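Local coordinates for protein dehydrogenase (Thermotoga maritima, PDB 3EZY) that catalyses the NAD(+)-dependent oxidation of myo-inositol to 2-keto-myo-inositol (scyllo-inosose), a step that probably belongs to a myo-inositol degradation pathway, at residues C71-T74 with N75-S78; K132-E135 with A136-G140; L274-F277 with L278-Y281; F292-N295 with V296-E300. All coordinates share one frame; numbering follows the deposited sequence.

Contact 1. Residues C71-T74 with N75-S78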
ATOM      1  N   CYS A  71      39.354  -3.467  -5.933  1.00 22.24           N
ATOM      2  CA  CYS A  71      38.422  -2.531  -5.297  1.00 22.66           C
ATOM      3  C   CYS A  71      39.171  -1.299  -4.852  1.00 23.69           C
ATOM      4  O   CYS A  71      38.822  -0.681  -3.866  1.00 24.11           O
ATOM      5  CB  CYS A  71      37.773  -3.174  -4.054  1.00 21.08           C
ATOM      6  SG  CYS A  71      37.022  -4.804  -4.315  1.00 24.62           S
ATOM      7  N   SER A  72      40.225  -0.963  -5.574  1.00 24.49           N
ATOM      8  CA  SER A  72      41.071   0.161  -5.208  1.00 26.10           C
ATOM      9  C   SER A  72      40.579   1.354  -6.020  1.00 26.09           C
ATOM     10  O   SER A  72      39.608   1.247  -6.771  1.00 26.18           O
ATOM     11  CB  SER A  72      42.500  -0.173  -5.603  1.00 25.67           C
ATOM     12  OG  SER A  72      42.467  -0.655  -6.943  1.00 29.30           O
ATOM     13  N   SER A  73      41.251   2.488  -5.903  1.00 26.99           N
ATOM     14  CA  SER A  73      40.806   3.677  -6.629  1.00 26.85           C
ATOM     15  C   SER A  73      40.740   3.427  -8.139  1.00 25.76           C
ATOM     16  O   SER A  73      41.491   2.622  -8.693  1.00 24.63           O
ATOM     17  CB  SER A  73      41.682   4.882  -6.298  1.00 27.58           C
ATOM     18  OG  SER A  73      42.957   4.659  -6.859  1.00 32.10           O
ATOM     19  N   THR A  74      39.791   4.103  -8.773  1.00 25.93           N
ATOM     20  CA  THR A  74      39.453   3.920 -10.187  1.00 26.73           C
ATOM     21  C   THR A  74      40.656   4.102 -11.078  1.00 26.91           C
ATOM     22  O   THR A  74      40.825   3.366 -12.049  1.00 26.25           O
ATOM     23  CB  THR A  74      38.341   4.916 -10.626  1.00 26.33           C
ATOM     24  OG1 THR A  74      37.211   4.770  -9.748  1.00 30.57           O
ATOM     25  CG2 THR A  74      37.896   4.680 -12.061  1.00 25.52           C
ATOM     26  N   ASN A  75      41.489   5.081 -10.746  1.00 28.13           N
ATOM     27  CA  ASN A  75      42.688   5.316 -11.541  1.00 30.32           C
ATOM     28  C   ASN A  75      43.716   4.166 -11.453  1.00 30.13           C
ATOM     29  O   ASN A  75      44.673   4.116 -12.221  1.00 31.09           O
ATOM     30  CB  ASN A  75      43.295   6.692 -11.231  1.00 31.00           C
ATOM     31  CG  ASN A  75      43.803   6.823  -9.790  1.00 36.71           C
ATOM     32  OD1 ASN A  75      43.852   5.856  -9.014  1.00 43.33           O
ATOM     33  ND2 ASN A  75      44.184   8.040  -9.426  1.00 41.59           N
ATOM     34  N   THR A  76      43.524   3.224 -10.537  1.00 29.03           N
ATOM     35  CA  THR A  76      44.422   2.061 -10.516  1.00 28.79           C
ATOM     36  C   THR A  76      43.819   0.831 -11.197  1.00 26.94           C
ATOM     37  O   THR A  76      44.485  -0.179 -11.336  1.00 25.47           O
ATOM     38  CB  THR A  76      44.842   1.666  -9.088  1.00 28.67           C
ATOM     39  OG1 THR A  76      43.694   1.233  -8.355  1.00 32.26           O
ATOM     40  CG2 THR A  76      45.447   2.868  -8.346  1.00 32.67           C
ATOM     41  N   HIS A  77      42.579   0.920 -11.660  1.00 25.83           N
ATOM     42  CA  HIS A  77      41.884  -0.314 -12.089  1.00 26.04           C
ATOM     43  C   HIS A  77      42.513  -0.941 -13.305  1.00 25.49           C
ATOM     44  O   HIS A  77      42.702  -2.159 -13.359  1.00 26.13           O
ATOM     45  CB  HIS A  77      40.391  -0.075 -12.387  1.00 25.29           C
ATOM     46  CG  HIS A  77      39.554   0.141 -11.165  1.00 25.89           C
ATOM     47  ND1 HIS A  77      38.206   0.451 -11.233  1.00 24.98           N
ATOM     48  CD2 HIS A  77      39.865   0.094  -9.844  1.00 22.53           C
ATOM     49  CE1 HIS A  77      37.721   0.557 -10.006  1.00 21.68           C
ATOM     50  NE2 HIS A  77      38.704   0.353  -9.148  1.00 25.58           N
ATOM     51  N   SER A  78      42.822  -0.108 -14.286  1.00 25.09           N
ATOM     52  CA  SER A  78      43.375  -0.586 -15.530  1.00 26.27           C
ATOM     53  C   SER A  78      44.685  -1.344 -15.295  1.00 26.34           C
ATOM     54  O   SER A  78      44.859  -2.465 -15.739  1.00 25.91           O
ATOM     55  CB  SER A  78      43.660   0.598 -16.464  1.00 25.67           C
ATOM     56  OG  SER A  78      43.878   0.092 -17.755  1.00 31.07           O
TER

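Contact 2. Residues K132-E135 with A136-G140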
ATOM      1  N   LYS A 132      14.163  -9.848  -9.858  1.00 21.75           N
ATOM      2  CA  LYS A 132      12.860 -10.430 -10.046  1.00 22.15           C
ATOM      3  C   LYS A 132      12.096  -9.680 -11.144  1.00 21.30           C
ATOM      4  O   LYS A 132      11.407 -10.289 -11.976  1.00 20.70           O
ATOM      5  CB  LYS A 132      12.091 -10.434  -8.709  1.00 22.88           C
ATOM      6  CG  LYS A 132      10.636 -10.811  -8.884  1.00 26.36           C
ATOM      7  CD  LYS A 132      10.278 -12.270  -8.501  1.00 30.25           C
ATOM      8  CE  LYS A 132      11.379 -13.268  -8.672  1.00 33.57           C
ATOM      9  NZ  LYS A 132      10.816 -14.656  -8.472  1.00 38.54           N
ATOM     10  N   LEU A 133      12.245  -8.356 -11.183  1.00 20.26           N
ATOM     11  CA  LEU A 133      11.581  -7.565 -12.213  1.00 19.93           C
ATOM     12  C   LEU A 133      12.179  -7.884 -13.595  1.00 20.62           C
ATOM     13  O   LEU A 133      11.447  -8.074 -14.571  1.00 21.22           O
ATOM     14  CB  LEU A 133      11.726  -6.059 -11.917  1.00 20.20           C
ATOM     15  CG  LEU A 133      10.982  -5.132 -12.895  1.00 19.96           C
ATOM     16  CD1 LEU A 133      10.458  -3.856 -12.208  1.00 18.18           C
ATOM     17  CD2 LEU A 133      11.863  -4.765 -14.086  1.00 20.10           C
ATOM     18  N   LYS A 134      13.504  -7.946 -13.683  1.00 21.47           N
ATOM     19  CA  LYS A 134      14.158  -8.323 -14.952  1.00 22.14           C
ATOM     20  C   LYS A 134      13.647  -9.679 -15.475  1.00 22.32           C
ATOM     21  O   LYS A 134      13.357  -9.809 -16.673  1.00 22.65           O
ATOM     22  CB  LYS A 134      15.688  -8.335 -14.796  1.00 22.83           C
ATOM     23  CG  LYS A 134      16.491  -8.633 -16.096  1.00 23.57           C
ATOM     24  CD  LYS A 134      16.751 -10.132 -16.179  1.00 26.19           C
ATOM     25  CE  LYS A 134      17.622 -10.518 -17.388  1.00 31.80           C
ATOM     26  NZ  LYS A 134      17.252  -9.766 -18.635  1.00 37.74           N
ATOM     27  N   GLU A 135      13.543 -10.672 -14.593  1.00 22.28           N
ATOM     28  CA  GLU A 135      13.023 -12.006 -14.967  1.00 23.81           C
ATOM     29  C   GLU A 135      11.585 -11.948 -15.431  1.00 23.95           C
ATOM     30  O   GLU A 135      11.240 -12.501 -16.489  1.00 23.23           O
ATOM     31  CB  GLU A 135      13.166 -12.970 -13.792  1.00 25.38           C
ATOM     32  CG  GLU A 135      14.636 -13.375 -13.626  1.00 28.71           C
ATOM     33  CD  GLU A 135      14.958 -14.035 -12.305  1.00 33.40           C
ATOM     34  OE1 GLU A 135      14.126 -14.024 -11.378  1.00 37.18           O
ATOM     35  OE2 GLU A 135      16.084 -14.551 -12.187  1.00 38.58           O
ATOM     36  N   ALA A 136      10.732 -11.252 -14.675  1.00 22.99           N
ATOM     37  CA  ALA A 136       9.376 -11.075 -15.165  1.00 23.56           C
ATOM     38  C   ALA A 136       9.310 -10.425 -16.558  1.00 22.94           C
ATOM     39  O   ALA A 136       8.559 -10.874 -17.395  1.00 23.66           O
ATOM     40  CB  ALA A 136       8.481 -10.353 -14.185  1.00 22.99           C
ATOM     41  N   VAL A 137      10.069  -9.382 -16.810  1.00 22.81           N
ATOM     42  CA  VAL A 137      10.049  -8.745 -18.135  1.00 22.83           C
ATOM     43  C   VAL A 137      10.488  -9.744 -19.221  1.00 25.00           C
ATOM     44  O   VAL A 137       9.867  -9.878 -20.292  1.00 24.36           O
ATOM     45  CB  VAL A 137      10.963  -7.481 -18.135  1.00 22.39           C
ATOM     46  CG1 VAL A 137      11.206  -6.979 -19.541  1.00 20.20           C
ATOM     47  CG2 VAL A 137      10.300  -6.367 -17.305  1.00 20.64           C
ATOM     48  N   GLU A 138      11.564 -10.451 -18.914  1.00 26.11           N
ATOM     49  CA  GLU A 138      12.170 -11.409 -19.806  1.00 28.33           C
ATOM     50  C   GLU A 138      11.187 -12.514 -20.140  1.00 29.35           C
ATOM     51  O   GLU A 138      11.105 -12.941 -21.279  1.00 30.48           O
ATOM     52  CB  GLU A 138      13.417 -11.985 -19.100  1.00 29.08           C
ATOM     53  CG  GLU A 138      14.076 -13.115 -19.819  1.00 33.43           C
ATOM     54  CD  GLU A 138      15.498 -13.352 -19.333  1.00 38.62           C
ATOM     55  OE1 GLU A 138      15.751 -13.309 -18.104  1.00 39.39           O
ATOM     56  OE2 GLU A 138      16.356 -13.597 -20.202  1.00 43.44           O
ATOM     57  N   ASN A 139      10.432 -12.964 -19.140  1.00 29.60           N
ATOM     58  CA  ASN A 139       9.346 -13.934 -19.314  1.00 30.56           C
ATOM     59  C   ASN A 139       8.131 -13.568 -20.167  1.00 30.49           C
ATOM     60  O   ASN A 139       7.296 -14.437 -20.419  1.00 30.05           O
ATOM     61  CB  ASN A 139       8.811 -14.341 -17.940  1.00 31.02           C
ATOM     62  CG  ASN A 139       9.775 -15.220 -17.225  1.00 34.46           C
ATOM     63  OD1 ASN A 139      10.676 -15.777 -17.861  1.00 38.97           O
ATOM     64  ND2 ASN A 139       9.644 -15.331 -15.912  1.00 34.71           N
ATOM     65  N   GLY A 140       7.998 -12.306 -20.568  1.00 29.33           N
ATOM     66  CA  GLY A 140       6.841 -11.876 -21.364  1.00 28.81           C
ATOM     67  C   GLY A 140       5.702 -11.302 -20.537  1.00 28.86           C
ATOM     68  O   GLY A 140       4.656 -10.921 -21.068  1.00 28.93           O
TER

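Contact 3. Residues L274-F277 with L278-Y281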
ATOM      1  N   LEU A 274      15.249   2.592   3.655  1.00 21.99           N
ATOM      2  CA  LEU A 274      16.660   2.284   3.878  1.00 22.63           C
ATOM      3  C   LEU A 274      17.526   3.498   3.544  1.00 22.69           C
ATOM      4  O   LEU A 274      17.262   4.257   2.595  1.00 21.47           O
ATOM      5  CB  LEU A 274      17.121   1.112   3.051  1.00 22.28           C
ATOM      6  CG  LEU A 274      16.378  -0.142   3.356  1.00 21.18           C
ATOM      7  CD1 LEU A 274      16.986  -1.282   2.506  1.00 24.03           C
ATOM      8  CD2 LEU A 274      16.371  -0.437   4.847  1.00 24.76           C
ATOM      9  N   TYR A 275      18.518   3.705   4.380  1.00 23.35           N
ATOM     10  CA  TYR A 275      19.173   4.976   4.411  1.00 25.55           C
ATOM     11  C   TYR A 275      20.700   4.814   4.440  1.00 25.75           C
ATOM     12  O   TYR A 275      21.425   5.581   3.815  1.00 26.45           O
ATOM     13  CB  TYR A 275      18.644   5.770   5.604  1.00 25.84           C
ATOM     14  CG  TYR A 275      19.149   7.161   5.658  1.00 29.11           C
ATOM     15  CD1 TYR A 275      18.350   8.219   5.256  1.00 31.36           C
ATOM     16  CD2 TYR A 275      20.454   7.432   6.096  1.00 33.96           C
ATOM     17  CE1 TYR A 275      18.820   9.523   5.270  1.00 34.15           C
ATOM     18  CE2 TYR A 275      20.938   8.746   6.119  1.00 37.01           C
ATOM     19  CZ  TYR A 275      20.101   9.782   5.710  1.00 37.08           C
ATOM     20  OH  TYR A 275      20.541  11.094   5.738  1.00 40.75           O
ATOM     21  N   PHE A 276      21.196   3.803   5.132  1.00 25.27           N
ATOM     22  CA  PHE A 276      22.642   3.618   5.183  1.00 25.26           C
ATOM     23  C   PHE A 276      23.139   2.642   4.124  1.00 24.64           C
ATOM     24  O   PHE A 276      22.385   1.788   3.622  1.00 23.12           O
ATOM     25  CB  PHE A 276      23.116   3.238   6.594  1.00 25.76           C
ATOM     26  CG  PHE A 276      22.619   4.174   7.657  1.00 27.89           C
ATOM     27  CD1 PHE A 276      23.330   5.326   7.970  1.00 29.50           C
ATOM     28  CD2 PHE A 276      21.403   3.930   8.302  1.00 31.64           C
ATOM     29  CE1 PHE A 276      22.862   6.201   8.929  1.00 31.88           C
ATOM     30  CE2 PHE A 276      20.922   4.802   9.263  1.00 33.93           C
ATOM     31  CZ  PHE A 276      21.657   5.948   9.577  1.00 34.54           C
ATOM     32  N   PHE A 277      24.418   2.778   3.781  1.00 24.51           N
ATOM     33  CA  PHE A 277      25.006   2.027   2.658  1.00 24.58           C
ATOM     34  C   PHE A 277      24.964   0.520   2.818  1.00 24.54           C
ATOM     35  O   PHE A 277      24.565  -0.241   1.917  1.00 24.27           O
ATOM     36  CB  PHE A 277      26.454   2.483   2.474  1.00 25.47           C
ATOM     37  CG  PHE A 277      27.095   1.972   1.232  1.00 23.47           C
ATOM     38  CD1 PHE A 277      27.058   2.721   0.060  1.00 23.99           C
ATOM     39  CD2 PHE A 277      27.783   0.769   1.250  1.00 24.32           C
ATOM     40  CE1 PHE A 277      27.701   2.264  -1.120  1.00 24.12           C
ATOM     41  CE2 PHE A 277      28.423   0.291   0.106  1.00 25.09           C
ATOM     42  CZ  PHE A 277      28.378   1.025  -1.091  1.00 23.44           C
ATOM     43  N   LEU A 278      25.371   0.067   3.977  1.00 25.59           N
ATOM     44  CA  LEU A 278      25.451  -1.344   4.234  1.00 25.87           C
ATOM     45  C   LEU A 278      24.045  -1.969   4.274  1.00 26.18           C
ATOM     46  O   LEU A 278      23.834  -3.017   3.690  1.00 25.43           O
ATOM     47  CB  LEU A 278      26.232  -1.604   5.537  1.00 26.67           C
ATOM     48  CG  LEU A 278      26.428  -3.087   5.885  1.00 28.66           C
ATOM     49  CD1 LEU A 278      27.369  -3.770   4.859  1.00 31.57           C
ATOM     50  CD2 LEU A 278      26.990  -3.242   7.307  1.00 31.34           C
ATOM     51  N   GLU A 279      23.081  -1.343   4.962  1.00 25.46           N
ATOM     52  CA  GLU A 279      21.759  -1.964   5.046  1.00 25.71           C
ATOM     53  C   GLU A 279      21.127  -1.992   3.664  1.00 24.58           C
ATOM     54  O   GLU A 279      20.414  -2.915   3.326  1.00 24.59           O
ATOM     55  CB  GLU A 279      20.841  -1.224   6.029  1.00 26.06           C
ATOM     56  CG  GLU A 279      20.450   0.164   5.562  1.00 25.88           C
ATOM     57  CD  GLU A 279      19.517   0.898   6.559  1.00 27.10           C
ATOM     58  OE1 GLU A 279      19.041   0.266   7.518  1.00 27.91           O
ATOM     59  OE2 GLU A 279      19.281   2.109   6.416  1.00 23.87           O
ATOM     60  N   ARG A 280      21.409  -0.984   2.852  1.00 23.62           N
ATOM     61  CA  ARG A 280      20.884  -0.955   1.471  1.00 23.81           C
ATOM     62  C   ARG A 280      21.504  -2.032   0.557  1.00 23.36           C
ATOM     63  O   ARG A 280      20.791  -2.726  -0.198  1.00 23.42           O
ATOM     64  CB  ARG A 280      21.052   0.445   0.834  1.00 23.29           C
ATOM     65  CG  ARG A 280      20.738   0.492  -0.684  1.00 25.46           C
ATOM     66  CD  ARG A 280      19.228   0.284  -0.895  1.00 25.29           C
ATOM     67  NE  ARG A 280      18.817   0.228  -2.298  1.00 33.16           N
ATOM     68  CZ  ARG A 280      18.963  -0.832  -3.102  1.00 38.21           C
ATOM     69  NH1 ARG A 280      19.573  -1.937  -2.667  1.00 37.48           N
ATOM     70  NH2 ARG A 280      18.540  -0.780  -4.369  1.00 36.99           N
ATOM     71  N   TYR A 281      22.829  -2.153   0.598  1.00 22.29           N
ATOM     72  CA  TYR A 281      23.536  -2.832  -0.492  1.00 22.92           C
ATOM     73  C   TYR A 281      24.145  -4.182  -0.174  1.00 23.39           C
ATOM     74  O   TYR A 281      24.615  -4.903  -1.079  1.00 22.47           O
ATOM     75  CB  TYR A 281      24.657  -1.924  -1.030  1.00 22.27           C
ATOM     76  CG  TYR A 281      24.204  -0.738  -1.896  1.00 23.08           C
ATOM     77  CD1 TYR A 281      24.564   0.548  -1.560  1.00 24.58           C
ATOM     78  CD2 TYR A 281      23.444  -0.932  -3.064  1.00 23.44           C
ATOM     79  CE1 TYR A 281      24.210   1.626  -2.351  1.00 24.27           C
ATOM     80  CE2 TYR A 281      23.067   0.123  -3.864  1.00 23.93           C
ATOM     81  CZ  TYR A 281      23.469   1.408  -3.504  1.00 24.45           C
ATOM     82  OH  TYR A 281      23.103   2.479  -4.266  1.00 24.08           O
TER

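Contact 4. Residues F292-N295 with V296-E300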
ATOM      1  N   PHE A 292      30.188 -14.421  -9.153  1.00 22.48           N
ATOM      2  CA  PHE A 292      31.574 -14.382  -9.621  1.00 22.68           C
ATOM      3  C   PHE A 292      32.331 -15.691  -9.307  1.00 23.06           C
ATOM      4  O   PHE A 292      33.031 -16.254 -10.160  1.00 23.56           O
ATOM      5  CB  PHE A 292      32.328 -13.188  -8.991  1.00 21.99           C
ATOM      6  CG  PHE A 292      33.818 -13.162  -9.351  1.00 21.71           C
ATOM      7  CD1 PHE A 292      34.211 -13.002 -10.674  1.00 19.46           C
ATOM      8  CD2 PHE A 292      34.798 -13.328  -8.377  1.00 22.42           C
ATOM      9  CE1 PHE A 292      35.539 -12.985 -11.040  1.00 17.81           C
ATOM     10  CE2 PHE A 292      36.159 -13.302  -8.722  1.00 19.46           C
ATOM     11  CZ  PHE A 292      36.525 -13.136 -10.064  1.00 19.75           C
ATOM     12  N   ILE A 293      32.218 -16.147  -8.075  1.00 23.97           N
ATOM     13  CA  ILE A 293      32.852 -17.393  -7.631  1.00 25.22           C
ATOM     14  C   ILE A 293      32.295 -18.616  -8.389  1.00 26.63           C
ATOM     15  O   ILE A 293      33.058 -19.468  -8.834  1.00 27.15           O
ATOM     16  CB  ILE A 293      32.662 -17.545  -6.116  1.00 25.36           C
ATOM     17  CG1 ILE A 293      33.502 -16.486  -5.405  1.00 24.25           C
ATOM     18  CG2 ILE A 293      33.009 -18.989  -5.646  1.00 25.61           C
ATOM     19  CD1 ILE A 293      33.086 -16.274  -3.955  1.00 28.60           C
ATOM     20  N   LYS A 294      30.971 -18.696  -8.527  1.00 27.47           N
ATOM     21  CA  LYS A 294      30.323 -19.705  -9.361  1.00 28.55           C
ATOM     22  C   LYS A 294      30.854 -19.690 -10.791  1.00 28.92           C
ATOM     23  O   LYS A 294      31.166 -20.751 -11.343  1.00 28.97           O
ATOM     24  CB  LYS A 294      28.803 -19.474  -9.409  1.00 29.32           C
ATOM     25  CG  LYS A 294      28.036 -20.514 -10.293  1.00 33.39           C
ATOM     26  CD  LYS A 294      26.513 -20.252 -10.383  1.00 36.96           C
ATOM     27  CE  LYS A 294      26.192 -18.970 -11.181  1.00 40.85           C
ATOM     28  NZ  LYS A 294      26.106 -19.194 -12.688  1.00 40.42           N
ATOM     29  N   ASN A 295      30.975 -18.505 -11.404  1.00 28.29           N
ATOM     30  CA  ASN A 295      31.438 -18.451 -12.795  1.00 27.97           C
ATOM     31  C   ASN A 295      32.870 -18.996 -12.858  1.00 28.76           C
ATOM     32  O   ASN A 295      33.222 -19.761 -13.753  1.00 28.17           O
ATOM     33  CB  ASN A 295      31.481 -17.027 -13.366  1.00 27.74           C
ATOM     34  CG  ASN A 295      30.137 -16.329 -13.358  1.00 27.45           C
ATOM     35  OD1 ASN A 295      30.103 -15.108 -13.248  1.00 24.41           O
ATOM     36  ND2 ASN A 295      29.040 -17.079 -13.513  1.00 22.39           N
ATOM     37  N   VAL A 296      33.708 -18.536 -11.934  1.00 28.70           N
ATOM     38  CA  VAL A 296      35.090 -19.007 -11.838  1.00 30.66           C
ATOM     39  C   VAL A 296      35.200 -20.521 -11.644  1.00 31.77           C
ATOM     40  O   VAL A 296      35.865 -21.202 -12.406  1.00 32.39           O
ATOM     41  CB  VAL A 296      35.858 -18.302 -10.714  1.00 30.20           C
ATOM     42  CG1 VAL A 296      37.215 -19.011 -10.474  1.00 31.23           C
ATOM     43  CG2 VAL A 296      36.055 -16.847 -11.071  1.00 28.40           C
ATOM     44  N   LYS A 297      34.539 -21.042 -10.627  1.00 33.33           N
ATOM     45  CA  LYS A 297      34.582 -22.465 -10.357  1.00 35.73           C
ATOM     46  C   LYS A 297      34.073 -23.301 -11.514  1.00 37.28           C
ATOM     47  O   LYS A 297      34.548 -24.426 -11.736  1.00 37.78           O
ATOM     48  CB  LYS A 297      33.747 -22.808  -9.131  1.00 35.45           C
ATOM     49  CG  LYS A 297      34.338 -22.415  -7.816  1.00 37.16           C
ATOM     50  CD  LYS A 297      33.339 -22.813  -6.750  1.00 42.69           C
ATOM     51  CE  LYS A 297      33.761 -22.409  -5.351  1.00 45.24           C
ATOM     52  NZ  LYS A 297      34.713 -23.391  -4.750  1.00 47.50           N
ATOM     53  N   SER A 298      33.085 -22.776 -12.231  1.00 38.24           N
ATOM     54  CA  SER A 298      32.382 -23.566 -13.227  1.00 40.11           C
ATOM     55  C   SER A 298      32.891 -23.285 -14.633  1.00 40.37           C
ATOM     56  O   SER A 298      32.417 -23.886 -15.598  1.00 41.58           O
ATOM     57  CB  SER A 298      30.875 -23.309 -13.126  1.00 40.28           C
ATOM     58  OG  SER A 298      30.430 -23.486 -11.771  1.00 43.20           O
ATOM     59  N   GLY A 299      33.860 -22.379 -14.755  1.00 40.67           N
ATOM     60  CA  GLY A 299      34.391 -21.992 -16.068  1.00 40.72           C
ATOM     61  C   GLY A 299      33.397 -21.269 -16.977  1.00 40.88           C
ATOM     62  O   GLY A 299      33.460 -21.381 -18.196  1.00 41.89           O
ATOM     63  N   GLU A 300      32.448 -20.540 -16.405  1.00 39.88           N
ATOM     64  CA  GLU A 300      31.454 -19.885 -17.226  1.00 38.40           C
ATOM     65  C   GLU A 300      31.958 -18.506 -17.578  1.00 37.27           C
ATOM     66  O   GLU A 300      32.773 -17.952 -16.868  1.00 38.37           O
ATOM     67  CB  GLU A 300      30.150 -19.729 -16.436  1.00 38.92           C
ATOM     68  CG  GLU A 300      29.653 -21.009 -15.806  1.00 39.58           C
ATOM     69  CD  GLU A 300      28.565 -20.796 -14.734  1.00 40.70           C
ATOM     70  OE1 GLU A 300      28.643 -19.813 -13.944  1.00 36.81           O
ATOM     71  OE2 GLU A 300      27.655 -21.659 -14.655  1.00 39.49           O
TER

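Contact 1. Residues C71-T74 with N75-S78
The imidazole of His77 reaches back over the loop before its helix and points NE2 at the carbonyl oxygen of Ser72. His77 NE2 is 2.7 Å from Ser72 O. The bond is bent, with an N-H...O angle of 134°, and the oxygen lies 23° out of the ring plane. One face of the ring sits on the backbone of Thr74. Thr74 CA lies 3.7 Å from the His77 ring centroid, almost on the ring normal, a CH-pi contact. The second ring nitrogen, ND1, is hydrogen-bonded to Pro96 O. A leucine in place of His77 would probably leave Ser72 O and Pro96 O each without its imidazole partner and free the loop to shift.

Thr76 approaches with its hydroxyl. Its OG1 stands between backbone N and carbonyl carbon (chi1 65°), which turns it back toward the loop. Thr76 OG1 donates to Ser73 O at 2.6 Å, in the carbonyl plane and on a lone pair. Thr76 N donates to the same oxygen from above that plane. Ser72 OG donates to Thr76 OG1 at 2.7 Å. Farther out, Ser73 OG meets Asn75 OD1 at 2.6 Å.

The bond from His77 N to Thr74 O leads into helix 77-86. The whole is a strand-to-helix turn of the Rossmann fold, following strand 67-70. The side chain of Ser72 touches a glycine-rich turn that probably binds the nucleotide, as in other Rossmann folds.

Contact 2. Residues K132-E135 with A136-G140
Leu133 and Val137 form the tight side of this helix turn. They lie side by side and point the same way, with Leu133 CD2 3.9 Å from Val137 CG2. Val137 CG2 stands beside its own backbone N (its partner CG1 is anti to it, chi1 168°), and this brings the methyl back over the preceding turn. Both residues are buried. They pack on Ile250 and Val243 of strands 248-252 and 238-245.

The other side is looser. Lys134 runs across Glu138, and the closest approach is carbon to oxygen: Lys134 CE to Glu138 OE1, 3.4 Å. The salt bridge from Lys134 NZ to Glu138 OE1 is long, at 3.9 Å. The amine is held more firmly by Tyr183, through a hydrogen bond to its carbonyl and a cation-pi contact with its ring. Glu135 turns to Lys131, with which it forms a salt bridge. Glu138 and Asn139 are exposed.

The backbone keeps regular helical bonds up to Asn139 N, which donates to Glu135 O at 2.8 Å. Gly140 N then bonds to Val137 O at 3.1 Å. Gly140 has a positive phi of 94°, where a side chain would jam against the carbonyl before it. This is a Schellman motif, closing helix 128-138 ahead of strand 145-153.

Contact 3. Residues L274-F277 with L278-Y281
Glu279 OE2 takes two backbone N-H groups of the loop before its helix. Tyr275 N donates to Glu279 OE2 at 2.7 Å. Phe276 N donates to Glu279 OE2 at 2.9 Å. Both meet it on the anti side, from opposite faces of the carboxylate plane. Glu279 CG stands between backbone N and carbonyl carbon (chi1 68°), and the extended chain carries the carboxylate back to these amides. Arg272 adds a salt bridge to the same oxygen. A glutamine here would probably lose the charge paired with Arg272 and weaken the grip on the two loop amides.

Phe276 is the N-cap residue. Glu279, three residues on, accepts its N-H as in half of a capping box. Phe276 O accepts Arg280 N at 3.0 Å in the first turn. Leu274 CD2 packs 3.8 Å from Glu279 CD. Farther along, Tyr281 CD1 lies over one face of the Phe277 ring, toward its rim, 3.6 Å from Phe277 CE1. The two rings are oblique, with planes 59° apart.

The turn starts helix 277-298 after strand 267-270. Phe277 packs on Ile16 of helix 12-20. Arg280 forms a salt bridge with Asp127, and Tyr281 OH is hydrogen-bonded to Gln239 of strand 238-245.

Contact 4. Residues F292-N295 with V296-E300
Phe292 lies under the methyl CG2 of Val296, which sits over one face of its ring toward the rim. Val296 CG2 is 4.0 Å from the centroid of the Phe292 ring, a CH-pi contact. This pair faces the Rossmann sheet from the last turns of helix 277-298, which ends in a Schellman motif at Gly299. Phe292 also packs on Ala67 and Leu69 of strand 67-70 in the Rossmann sheet, and Val296 on Leu3 of strand 3-8. Next to them Ile293 and Lys297 run side by side, with Ile293 CG2 3.5 Å from Lys297 CE. The lysine amine goes on to the carbonyl of Asp26.

At the end of the helix the polar groups take over. Ser298 OG and Ser298 N both donate to Lys294 O at 2.9 Å, from opposite faces of its carbonyl plane. The hydroxyl can turn back because OG stands beside its own backbone N (chi1 -52°). Gly299 has positive phi, which favours glycine. The chain then turns, and Glu300 N donates to Asn295 O at 2.9 Å, in the carbonyl plane and on a lone pair.

The side chain of Glu300 folds back over the same turn. Lys294, bent at its last two torsions, forms a salt bridge from NZ to Glu300 OE1 at 2.9 Å, on the syn side. Asn295 is held at both ends of its amide, since OD1 accepts from Ala303 N. Its ND2 meets Glu300 OE1 on the anti side at 2.8 Å, and that oxygen lies in the Asn295 amide plane.

In the fold
The four contacts come in series along the chain and none touches another. Contact 1 lies in the Rossmann domain, between strand 67-70 and helix 77-86. Contact 2 closes helix 128-138, which packs on the mixed sheet of the C-terminal domain. The centres of these two are about 33 Å apart, on opposite sides of the chain's centre. Contacts 3 and 4 are the start and the end of one helix, 277-298, with centres about 28 Å apart. Its start meets helix 12-20 of the Rossmann domain and strand 238-245 of the C-terminal sheet; its end packs on strands 3-8 and 67-70, the latter leading into contact 1. The helix thus touches both domains of this Gfo/Idh/MocA enzyme.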